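Local coordinates for protein acetyltransferase (Vibrio fischeri, PDB 3JVN) that probably transfers an acyl group, most likely acetyl from acetyl-CoA, to an acceptor substrate, at residues V4-K9 against V58-M63; Y21-E26 against E93-K98; G69-H74 against E107-R112; V86-I91 against E124-V129. All coordinates share one frame; numbering follows the deposited sequence.

Contact 1 closes the first loop of the chain, laying strand 4-7 against strand 56-62 at one edge of the sheet. Helix 13-30 leaves from within that loop and meets strand 86-96 in contact 2, which therefore crosses contact 1. Contact 3 opens later, on strand 67-79, and closes on helix 105-118; it crosses contact 2 and follows contact 1 in series. Contact 4 opens on strand 86-96 and closes on strand 124-127, crossing contacts 2 and 3. Strand 86-96 thus serves contacts 2 and 4. Contacts 1 and 4 build the two edges of the sheet, while contacts 2 and 3 each dock a helix on it.

Contact 1: V4-K9 against V58-M63; sequences VIRRAK and VYVAEM. With SO4 (sulfate ion), chain B.
Val60 pushes one methyl into the bend of the Arg6 side chain. Its CG2 lies over the centre of one guanidinium face, 3.9 Å from Arg6 CZ. The Arg6 chain turns sharply at chi3 (-91°), which sets NE back over the neighbouring strand. The end of Arg6 then reaches Glu62. Arg6 NH2 and Glu62 OE2 form a salt bridge of 2.7 Å, though as a hydrogen bond it is weak and bent, and the two flat groups are turned 50° apart. Arg6 NH1 makes a second salt bridge to Asp12, so two carboxylates grip the same guanidinium.

The backbones form an antiparallel pair at one edge of the GNAT sheet, with 4-7 as the outer strand. Val4 and Arg6 are hydrogen-bonded pairs with Glu62 and Val60; the bond from Val60 N to Arg6 O is 2.8 Å. On the other face, Ile5 and Ala61 lie beneath helix 105-118.

Past the strand end, Ala8 CB fits between the two methyls of Val58, 3.5 Å from CG1 and from CG2. Ala8 N bonds to Val58 O at 2.8 Å. Tyr59 turns the edge of its ring to the Arg6 carbonyl, and its CD1 lies 3.5 Å from Arg7 CA. Arg7 N donates to O1 of a sulfate, probably from the crystallisation liquor, which Arg112 also binds.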
# COMPACT_ATOMS: atom_id res chain seq x y z
N VAL A 4 -27.82 2.60 15.27
CA VAL A 4 -26.82 3.54 15.80
C VAL A 4 -25.38 3.01 15.68
O VAL A 4 -25.03 1.98 16.28
CB VAL A 4 -27.09 3.85 17.30
CG1 VAL A 4 -26.13 4.93 17.80
CG2 VAL A 4 -28.54 4.28 17.48
N ILE A 5 -24.53 3.70 14.93
CA ILE A 5 -23.14 3.28 14.78
C ILE A 5 -22.26 3.94 15.83
O ILE A 5 -22.31 5.16 16.02
CB ILE A 5 -22.59 3.60 13.37
CG1 ILE A 5 -23.24 2.69 12.32
CG2 ILE A 5 -21.08 3.38 13.33
CD1 ILE A 5 -24.71 2.92 12.14
N ARG A 6 -21.45 3.14 16.51
CA ARG A 6 -20.56 3.65 17.55
C ARG A 6 -19.28 2.85 17.72
O ARG A 6 -19.17 1.72 17.23
CB ARG A 6 -21.29 3.69 18.90
CG ARG A 6 -22.14 2.47 19.19
CD ARG A 6 -22.51 2.35 20.67
NE ARG A 6 -21.52 1.56 21.40
CZ ARG A 6 -21.72 0.32 21.86
NH1 ARG A 6 -20.75 -0.32 22.49
NH2 ARG A 6 -22.90 -0.26 21.71
N ARG A 7 -18.31 3.43 18.41
CA ARG A 7 -17.06 2.75 18.65
C ARG A 7 -17.35 1.68 19.70
O ARG A 7 -18.06 1.93 20.68
CB ARG A 7 -16.00 3.71 19.19
CG ARG A 7 -16.28 4.19 20.59
CD ARG A 7 -15.05 4.74 21.25
NE ARG A 7 -14.97 6.20 21.21
CZ ARG A 7 -14.73 6.91 20.11
NH1 ARG A 7 -14.68 8.24 20.18
NH2 ARG A 7 -14.54 6.31 18.94
N ALA A 8 -16.83 0.48 19.49
CA ALA A 8 -17.03 -0.63 20.40
C ALA A 8 -16.43 -0.36 21.78
O ALA A 8 -15.66 0.58 21.97
CB ALA A 8 -16.42 -1.89 19.82
N LYS A 9 -16.81 -1.19 22.74
CA LYS A 9 -16.33 -1.07 24.10
C LYS A 9 -16.03 -2.44 24.68
O LYS A 9 -16.43 -3.47 24.12
CB LYS A 9 -17.38 -0.37 24.97
CG LYS A 9 -17.71 1.06 24.58
CD LYS A 9 -18.57 1.72 25.65
CE LYS A 9 -19.88 0.96 25.86
NZ LYS A 9 -20.66 1.41 27.05
N VAL A 58 -12.78 -0.58 15.93
CA VAL A 58 -13.88 -1.51 15.86
C VAL A 58 -15.18 -0.76 16.11
O VAL A 58 -15.40 -0.25 17.20
CB VAL A 58 -13.72 -2.69 16.87
CG1 VAL A 58 -13.31 -2.16 18.23
CG2 VAL A 58 -15.01 -3.45 16.96
N TYR A 59 -16.02 -0.67 15.09
CA TYR A 59 -17.29 0.01 15.26
C TYR A 59 -18.41 -1.01 15.17
O TYR A 59 -18.28 -2.03 14.49
CB TYR A 59 -17.47 1.08 14.19
CG TYR A 59 -16.41 2.15 14.27
CD1 TYR A 59 -16.47 3.14 15.26
CD2 TYR A 59 -15.36 2.17 13.37
CE1 TYR A 59 -15.49 4.13 15.33
CE2 TYR A 59 -14.38 3.14 13.44
CZ TYR A 59 -14.45 4.12 14.41
OH TYR A 59 -13.49 5.11 14.45
N VAL A 60 -19.49 -0.74 15.90
CA VAL A 60 -20.65 -1.63 15.91
C VAL A 60 -21.94 -0.89 15.56
O VAL A 60 -22.05 0.33 15.76
CB VAL A 60 -20.83 -2.32 17.30
CG1 VAL A 60 -19.73 -3.35 17.53
CG2 VAL A 60 -20.83 -1.27 18.42
N ALA A 61 -22.90 -1.63 15.02
CA ALA A 61 -24.21 -1.10 14.66
C ALA A 61 -25.19 -1.63 15.72
O ALA A 61 -25.37 -2.84 15.84
CB ALA A 61 -24.62 -1.58 13.28
N GLU A 62 -25.78 -0.73 16.50
CA GLU A 62 -26.72 -1.12 17.55
C GLU A 62 -28.13 -0.71 17.15
O GLU A 62 -28.39 0.47 16.90
CB GLU A 62 -26.32 -0.44 18.88
CG GLU A 62 -26.36 -1.35 20.12
CD GLU A 62 -25.78 -0.68 21.37
OE1 GLU A 62 -25.62 -1.37 22.40
OE2 GLU A 62 -25.48 0.54 21.32
N MSE A 63 -29.03 -1.68 17.06
CA MSE A 63 -30.40 -1.39 16.68
C MSE A 63 -31.19 -0.90 17.89
O MSE A 63 -31.36 0.31 18.08
CB MSE A 63 -31.07 -2.63 16.09
CG MSE A 63 -32.49 -2.39 15.59
SE MSE A 63 -32.62 -0.91 14.34
CE MSE A 63 -32.57 -1.89 12.67
S SO4 B . -18.51 7.27 17.93
O1 SO4 B . -18.27 6.22 18.94
O2 SO4 B . -17.25 7.97 17.64
O3 SO4 B . -19.48 8.24 18.47
O4 SO4 B . -19.05 6.67 16.69

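Contact 2: Y21-E26 against E93-K98; sequences YKLHDE and ELYIEK
Tyr95 CG stands anti to its backbone N (chi1 176°), and the ring points from the strand to helix 13-30. Leu23 CG is likewise anti to its own N, and the two side chains run past one another, pointing opposite ways. Leu23 CD1 lies 3.7 Å from Tyr95 CD2, and Leu23 N sits over one face of the ring. Lys22 lays its aliphatic part beside the phenol, with CD 3.4 Å from Tyr95 OH and 3.7 Å from Glu97 OE2. Glu26 comes in at the ring edge, its chain extended beyond CG. Tyr95 OH donates to Glu26 OE1 at 2.9 Å, on the syn side of the carboxylate, whose plane is turned 54° from the ring. Glu26 OE2 has a long, weak ion pair with Arg101.

This is the first long helix of a GNAT domain. Its 21-26 part crosses strand 93-96 almost at a right angle, with the two axes 8.6 Å apart. The strand runs on toward a sequence, beginning at Arg101, that resembles the family's R-x-x-G-x-A motif for acetyl-CoA. Phe70 of the next strand and Leu19 of the helix also touch Tyr95.

One helix turn away from Glu26, Leu23 CD2 packs on Glu93 CB at 3.7 Å. The Glu93 chain bends at chi2, and its carboxylate meets the edge of the His24 imidazole. His24 NE2 donates to Glu93 OE2 at 3.2 Å, with the ring and carboxylate planes 18° apart.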
# COMPACT_ATOMS: atom_id res chain seq x y z
N TYR A 21 -17.67 -15.28 15.56
CA TYR A 21 -17.81 -16.71 15.30
C TYR A 21 -18.79 -16.93 14.14
O TYR A 21 -18.53 -17.75 13.25
CB TYR A 21 -18.34 -17.42 16.55
CG TYR A 21 -18.67 -18.87 16.31
CD1 TYR A 21 -17.66 -19.82 16.15
CD2 TYR A 21 -19.99 -19.30 16.20
CE1 TYR A 21 -17.96 -21.15 15.89
CE2 TYR A 21 -20.30 -20.63 15.93
CZ TYR A 21 -19.28 -21.55 15.78
OH TYR A 21 -19.58 -22.86 15.52
N LYS A 22 -19.90 -16.21 14.15
CA LYS A 22 -20.89 -16.32 13.09
C LYS A 22 -20.22 -15.96 11.76
O LYS A 22 -20.43 -16.64 10.75
CB LYS A 22 -22.08 -15.39 13.34
CG LYS A 22 -23.07 -15.86 14.40
CD LYS A 22 -24.22 -14.85 14.52
CE LYS A 22 -25.44 -15.38 15.29
NZ LYS A 22 -25.21 -15.57 16.75
N LEU A 23 -19.41 -14.90 11.76
CA LEU A 23 -18.71 -14.45 10.56
C LEU A 23 -17.84 -15.57 10.01
O LEU A 23 -18.00 -16.00 8.86
CB LEU A 23 -17.83 -13.23 10.86
CG LEU A 23 -16.97 -12.71 9.68
CD1 LEU A 23 -17.88 -12.38 8.50
CD2 LEU A 23 -16.17 -11.47 10.08
N HIS A 24 -16.90 -16.03 10.83
CA HIS A 24 -15.99 -17.08 10.43
C HIS A 24 -16.71 -18.36 10.05
O HIS A 24 -16.27 -19.08 9.16
CB HIS A 24 -15.01 -17.37 11.56
CG HIS A 24 -14.09 -16.23 11.85
ND1 HIS A 24 -13.41 -16.10 13.04
CD2 HIS A 24 -13.74 -15.16 11.10
CE1 HIS A 24 -12.68 -15.00 13.01
NE2 HIS A 24 -12.86 -14.41 11.84
N ASP A 25 -17.84 -18.63 10.70
CA ASP A 25 -18.59 -19.84 10.40
C ASP A 25 -19.11 -19.83 8.97
O ASP A 25 -18.87 -20.77 8.21
CB ASP A 25 -19.78 -19.99 11.35
CG ASP A 25 -20.44 -21.34 11.22
OD1 ASP A 25 -19.84 -22.33 11.66
OD2 ASP A 25 -21.56 -21.42 10.67
N GLU A 26 -19.82 -18.76 8.61
CA GLU A 26 -20.37 -18.62 7.27
C GLU A 26 -19.24 -18.62 6.23
O GLU A 26 -19.44 -19.03 5.09
CB GLU A 26 -21.18 -17.32 7.18
CG GLU A 26 -22.26 -17.18 8.26
CD GLU A 26 -22.90 -15.80 8.31
OE1 GLU A 26 -23.68 -15.53 9.27
OE2 GLU A 26 -22.64 -14.97 7.41
N GLU A 93 -12.36 -7.01 8.87
CA GLU A 93 -13.62 -7.75 8.88
C GLU A 93 -14.87 -6.90 9.00
O GLU A 93 -14.84 -5.78 9.51
CB GLU A 93 -13.61 -8.75 10.02
CG GLU A 93 -12.48 -9.71 9.97
CD GLU A 93 -11.99 -10.07 11.34
OE1 GLU A 93 -11.45 -9.16 12.04
OE2 GLU A 93 -12.14 -11.25 11.72
N LEU A 94 -15.98 -7.46 8.56
CA LEU A 94 -17.25 -6.77 8.61
C LEU A 94 -18.35 -7.83 8.61
O LEU A 94 -18.38 -8.69 7.73
CB LEU A 94 -17.38 -5.84 7.40
CG LEU A 94 -18.38 -4.68 7.49
CD1 LEU A 94 -18.34 -3.86 6.20
CD2 LEU A 94 -19.78 -5.21 7.73
N TYR A 95 -19.24 -7.78 9.60
CA TYR A 95 -20.32 -8.76 9.67
C TYR A 95 -21.67 -8.16 10.02
O TYR A 95 -21.76 -7.25 10.84
CB TYR A 95 -19.98 -9.86 10.69
CG TYR A 95 -21.09 -10.87 10.88
CD1 TYR A 95 -22.04 -10.70 11.90
CD2 TYR A 95 -21.23 -11.96 10.03
CE1 TYR A 95 -23.09 -11.60 12.06
CE2 TYR A 95 -22.28 -12.87 10.19
CZ TYR A 95 -23.20 -12.69 11.20
OH TYR A 95 -24.24 -13.58 11.35
N ILE A 96 -22.72 -8.69 9.39
CA ILE A 96 -24.08 -8.24 9.65
C ILE A 96 -24.99 -9.45 9.83
O ILE A 96 -24.89 -10.43 9.10
CB ILE A 96 -24.66 -7.39 8.48
CG1 ILE A 96 -23.63 -6.36 8.00
CG2 ILE A 96 -25.92 -6.68 8.94
CD1 ILE A 96 -22.77 -6.85 6.84
N GLU A 97 -25.88 -9.38 10.82
CA GLU A 97 -26.80 -10.47 11.07
C GLU A 97 -27.58 -10.70 9.79
O GLU A 97 -28.01 -9.74 9.15
CB GLU A 97 -27.75 -10.10 12.19
CG GLU A 97 -27.06 -9.91 13.52
CD GLU A 97 -26.63 -11.22 14.14
OE1 GLU A 97 -26.31 -11.22 15.35
OE2 GLU A 97 -26.60 -12.24 13.42
N LYS A 98 -27.77 -11.97 9.44
CA LYS A 98 -28.49 -12.35 8.22
C LYS A 98 -29.90 -11.74 8.22
O LYS A 98 -30.53 -11.58 7.18
CB LYS A 98 -28.56 -13.88 8.10
CG LYS A 98 -27.17 -14.57 8.01
CD LYS A 98 -27.21 -15.99 7.41
CE LYS A 98 -27.65 -15.98 5.93
NZ LYS A 98 -27.72 -17.32 5.22

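Contact 3: G69-H74 against E107-R112; sequences GFITGH and EQLMMR. With SO4 (sulfate ion), chain B.
Ile71 overlaps Leu109, the two chains running past one another in opposite senses. Ile71 CG2 lies 3.9 Å from Leu109 CB. The contact seats helix 105-118 on strand 67-79, the middle strand of the GNAT sheet. In this family the helix follows the loop that holds the acetyl-CoA pyrophosphate, and the same position is likely here. The axes of 107-112 and 69-74 approach to 8.4 Å, at 31°.

Ile71 CG1 is anti to the backbone N (chi1 -176°). With chi2 also extended, its CD1 stands up against the helix. Ile71 CD1 reaches 3.7 Å from SE of Met110, a selenomethionine, whose chain crosses it at about a right angle. Ile71 CD1 also lies 3.8 Å from Leu109 O. At the other end of Leu109, its CD1 rests on the strand backbone, 3.8 Å from Phe70 O. Gly69 has no side chain, and Leu109 CD1 lies 4.4 Å from Gly69 C.

The Phe70 ring goes to the opposite face of the sheet, where Leu16, Leu19 and Met20 of helix 13-30 meet it. One turn along helix 105-118, Arg112 points its end away from the strand, past Tyr59, to a sulfate. The ion lies at the guanidinium edge: Arg112 NE donates to sulfate O4 at 2.9 Å and Arg112 NH2 to sulfate O2 at 2.6 Å.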
# COMPACT_ATOMS: atom_id res chain seq x y z
N GLY A 69 -24.26 -5.71 14.14
CA GLY A 69 -23.18 -5.62 13.18
C GLY A 69 -21.94 -4.92 13.70
O GLY A 69 -21.99 -4.20 14.70
N PHE A 70 -20.82 -5.14 13.03
CA PHE A 70 -19.56 -4.51 13.41
C PHE A 70 -18.62 -4.49 12.20
O PHE A 70 -18.84 -5.19 11.21
CB PHE A 70 -18.91 -5.26 14.58
CG PHE A 70 -18.37 -6.61 14.21
CD1 PHE A 70 -19.22 -7.71 14.10
CD2 PHE A 70 -17.02 -6.77 13.91
CE1 PHE A 70 -18.73 -8.95 13.67
CE2 PHE A 70 -16.52 -8.00 13.49
CZ PHE A 70 -17.37 -9.09 13.37
N ILE A 71 -17.58 -3.67 12.29
CA ILE A 71 -16.59 -3.57 11.24
C ILE A 71 -15.28 -3.42 11.99
O ILE A 71 -15.26 -2.88 13.10
CB ILE A 71 -16.86 -2.36 10.28
CG1 ILE A 71 -15.82 -2.36 9.14
CG2 ILE A 71 -16.87 -1.05 11.07
CD1 ILE A 71 -16.12 -1.37 8.04
N THR A 72 -14.19 -3.90 11.39
CA THR A 72 -12.89 -3.86 12.04
C THR A 72 -11.78 -3.39 11.11
O THR A 72 -11.70 -3.85 9.97
CB THR A 72 -12.56 -5.28 12.63
OG1 THR A 72 -11.85 -5.15 13.87
CG2 THR A 72 -11.72 -6.08 11.66
N GLY A 73 -10.93 -2.48 11.58
CA GLY A 73 -9.84 -1.97 10.75
C GLY A 73 -8.64 -1.51 11.56
O GLY A 73 -8.78 -1.22 12.76
N HIS A 74 -7.45 -1.45 10.95
CA HIS A 74 -6.25 -1.00 11.68
C HIS A 74 -5.33 -0.09 10.88
O HIS A 74 -5.22 -0.23 9.67
CB HIS A 74 -5.44 -2.21 12.19
CG HIS A 74 -4.68 -2.95 11.13
ND1 HIS A 74 -5.28 -3.81 10.24
CD2 HIS A 74 -3.35 -3.01 10.86
CE1 HIS A 74 -4.36 -4.37 9.47
NE2 HIS A 74 -3.18 -3.90 9.83
N GLU A 107 -22.93 0.09 4.71
CA GLU A 107 -22.49 1.42 4.29
C GLU A 107 -22.29 2.34 5.48
O GLU A 107 -21.32 3.09 5.52
CB GLU A 107 -23.50 2.07 3.31
CG GLU A 107 -23.17 3.55 2.94
CD GLU A 107 -23.81 4.06 1.63
OE1 GLU A 107 -23.44 3.57 0.53
OE2 GLU A 107 -24.67 4.98 1.69
N GLN A 108 -23.20 2.30 6.45
CA GLN A 108 -23.04 3.16 7.61
C GLN A 108 -21.85 2.74 8.48
O GLN A 108 -21.37 3.53 9.29
CB GLN A 108 -24.34 3.21 8.43
CG GLN A 108 -25.00 1.87 8.66
CD GLN A 108 -26.43 2.00 9.16
OE1 GLN A 108 -27.26 2.66 8.53
NE2 GLN A 108 -26.73 1.36 10.29
N LEU A 109 -21.37 1.51 8.29
CA LEU A 109 -20.21 1.02 9.02
C LEU A 109 -18.95 1.41 8.24
O LEU A 109 -17.97 1.88 8.82
CB LEU A 109 -20.27 -0.50 9.19
CG LEU A 109 -21.27 -1.06 10.21
CD1 LEU A 109 -21.33 -2.57 10.09
CD2 LEU A 109 -20.87 -0.66 11.61
N MSE A 110 -18.98 1.20 6.93
CA MSE A 110 -17.85 1.56 6.08
C MSE A 110 -17.71 3.08 6.10
O MSE A 110 -16.61 3.62 5.94
CB MSE A 110 -18.11 1.12 4.63
CG MSE A 110 -17.76 -0.34 4.32
SE MSE A 110 -15.82 -0.69 4.39
CE MSE A 110 -15.22 1.04 3.72
N MSE A 111 -18.84 3.75 6.30
CA MSE A 111 -18.90 5.20 6.34
C MSE A 111 -18.20 5.73 7.59
O MSE A 111 -17.49 6.74 7.55
CB MSE A 111 -20.36 5.66 6.36
CG MSE A 111 -20.69 6.77 5.36
SE MSE A 111 -20.57 6.19 3.50
CE MSE A 111 -18.72 6.66 3.14
N ARG A 112 -18.41 5.03 8.70
CA ARG A 112 -17.81 5.42 9.96
C ARG A 112 -16.29 5.23 9.93
O ARG A 112 -15.54 6.17 10.17
CB ARG A 112 -18.41 4.59 11.10
CG ARG A 112 -17.90 4.97 12.48
CD ARG A 112 -18.41 6.35 12.90
NE ARG A 112 -17.79 6.84 14.13
CZ ARG A 112 -16.48 7.07 14.27
NH1 ARG A 112 -15.65 6.85 13.25
NH2 ARG A 112 -16.00 7.51 15.42
S SO4 B . -18.51 7.27 17.93
O1 SO4 B . -18.27 6.22 18.94
O2 SO4 B . -17.25 7.97 17.64
O3 SO4 B . -19.48 8.24 18.47
O4 SO4 B . -19.05 6.67 16.69

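Contact 4: V86-I91 against E124-V129; sequences VMMATI and EIFVEV
Strands 86-96 and 124-127 are the two parallel strands of a beta-alpha-beta unit, and Ile91 and Phe126 are among the residues that join them. Ala89 N bonds to Glu124 O at 3.1 Å, and Phe126 N returns to Ala89 O at 3.2 Å. Ile91 N then donates to Phe126 O at 2.9 Å, and Glu128 N reaches Ile91 O at 2.7 Å.

One face carries Met88, Thr90, Glu124 and Phe126. Met88, a selenomethionine, is extended beyond CG and lies side by side with Glu124. Met88 SE meets the edge of the Phe126 ring, 5.2 Å from the ring centroid and 76° off the normal, a Met-aromatic contact. Phe126 of the second subunit packs on Met88 and Glu124, so this face also takes part in the dimer. Thr90 CG2 is anti to the backbone N and touches Glu128 CG at 3.3 Å.

Ala89, Ile91, Ile125 and Val127 form the other face. Helix 105-118, which makes the crossover between the strands, covers much of it through Met110, Ile113 and Leu117. Related GNAT proteins splay these two strands apart further on, and acetyl-CoA enters the cleft between them; a similar opening is probable here beyond Ile91.

Ile125 turns its end back to the neighbouring strand, with CD1 3.5 Å from Ala89 CB. The Ile91 and Val127 side chains lie alongside and point the same way, CD1 of Ile91 near CG2 of Val127. Ile91 CG2 leans on Val129 CG2 at 3.7 Å, while the other methyl of Val129 packs on Leu94.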
# COMPACT_ATOMS: atom_id res chain seq x y z
N VAL A 86 4.57 6.46 5.45
CA VAL A 86 3.33 6.92 4.82
C VAL A 86 2.20 6.31 5.61
O VAL A 86 2.18 5.11 5.85
CB VAL A 86 3.22 6.43 3.36
CG1 VAL A 86 2.05 7.09 2.66
CG2 VAL A 86 4.51 6.68 2.62
N MSE A 87 1.24 7.12 6.03
CA MSE A 87 0.14 6.58 6.80
C MSE A 87 -0.89 5.87 5.92
O MSE A 87 -1.43 6.45 4.98
CB MSE A 87 -0.55 7.68 7.61
CG MSE A 87 -1.77 7.18 8.41
SE MSE A 87 -1.34 6.04 9.93
CE MSE A 87 -2.31 7.00 11.29
N MSE A 88 -1.16 4.62 6.25
CA MSE A 88 -2.14 3.83 5.51
C MSE A 88 -2.94 3.03 6.51
O MSE A 88 -2.66 3.05 7.71
CB MSE A 88 -1.45 2.88 4.54
CG MSE A 88 -0.46 3.54 3.60
SE MSE A 88 0.13 2.28 2.27
CE MSE A 88 1.17 3.49 1.17
N ALA A 89 -3.94 2.32 6.02
CA ALA A 89 -4.77 1.52 6.88
C ALA A 89 -5.33 0.30 6.17
O ALA A 89 -5.19 0.16 4.95
CB ALA A 89 -5.93 2.37 7.47
N THR A 90 -5.99 -0.56 6.94
CA THR A 90 -6.58 -1.78 6.40
C THR A 90 -7.93 -2.08 7.06
O THR A 90 -8.06 -2.03 8.29
CB THR A 90 -5.65 -3.01 6.65
OG1 THR A 90 -4.31 -2.67 6.27
CG2 THR A 90 -6.11 -4.20 5.83
N ILE A 91 -8.93 -2.38 6.25
CA ILE A 91 -10.24 -2.75 6.76
C ILE A 91 -10.18 -4.27 6.73
O ILE A 91 -10.01 -4.88 5.67
CB ILE A 91 -11.39 -2.22 5.85
CG1 ILE A 91 -11.49 -0.70 6.00
CG2 ILE A 91 -12.71 -2.84 6.25
CD1 ILE A 91 -12.39 -0.03 5.00
N GLU A 124 -3.42 5.42 1.67
CA GLU A 124 -3.93 4.22 1.01
C GLU A 124 -4.78 3.35 1.93
O GLU A 124 -4.51 3.25 3.13
CB GLU A 124 -2.77 3.39 0.45
CG GLU A 124 -1.97 4.08 -0.65
CD GLU A 124 -2.85 4.68 -1.74
OE1 GLU A 124 -3.79 3.98 -2.17
OE2 GLU A 124 -2.59 5.83 -2.16
N ILE A 125 -5.80 2.70 1.36
CA ILE A 125 -6.69 1.81 2.11
C ILE A 125 -6.88 0.44 1.44
O ILE A 125 -7.33 0.35 0.29
CB ILE A 125 -8.10 2.44 2.29
CG1 ILE A 125 -7.99 3.74 3.08
CG2 ILE A 125 -9.03 1.47 3.00
CD1 ILE A 125 -7.35 3.57 4.45
N PHE A 126 -6.56 -0.61 2.18
CA PHE A 126 -6.68 -1.98 1.68
C PHE A 126 -7.84 -2.68 2.38
O PHE A 126 -7.83 -2.84 3.59
CB PHE A 126 -5.40 -2.76 1.98
CG PHE A 126 -4.17 -2.14 1.39
CD1 PHE A 126 -3.91 -2.25 0.03
CD2 PHE A 126 -3.29 -1.42 2.20
CE1 PHE A 126 -2.79 -1.65 -0.51
CE2 PHE A 126 -2.16 -0.82 1.66
CZ PHE A 126 -1.91 -0.93 0.30
N VAL A 127 -8.84 -3.10 1.60
CA VAL A 127 -10.00 -3.79 2.15
C VAL A 127 -9.77 -5.30 2.09
O VAL A 127 -9.44 -5.86 1.04
CB VAL A 127 -11.30 -3.39 1.40
CG1 VAL A 127 -12.52 -4.09 2.01
CG2 VAL A 127 -11.49 -1.87 1.47
N GLU A 128 -9.93 -5.95 3.24
CA GLU A 128 -9.73 -7.40 3.35
C GLU A 128 -11.05 -8.14 3.55
O GLU A 128 -11.06 -9.35 3.72
CB GLU A 128 -8.83 -7.71 4.54
CG GLU A 128 -7.57 -6.87 4.67
CD GLU A 128 -6.52 -7.19 3.62
OE1 GLU A 128 -6.82 -6.99 2.43
OE2 GLU A 128 -5.41 -7.63 3.99
N VAL A 129 -12.17 -7.41 3.56
CA VAL A 129 -13.47 -8.05 3.78
C VAL A 129 -13.80 -9.08 2.68
O VAL A 129 -13.25 -9.02 1.58
CB VAL A 129 -14.59 -7.00 3.85
CG1 VAL A 129 -15.86 -7.64 4.36
CG2 VAL A 129 -14.16 -5.86 4.76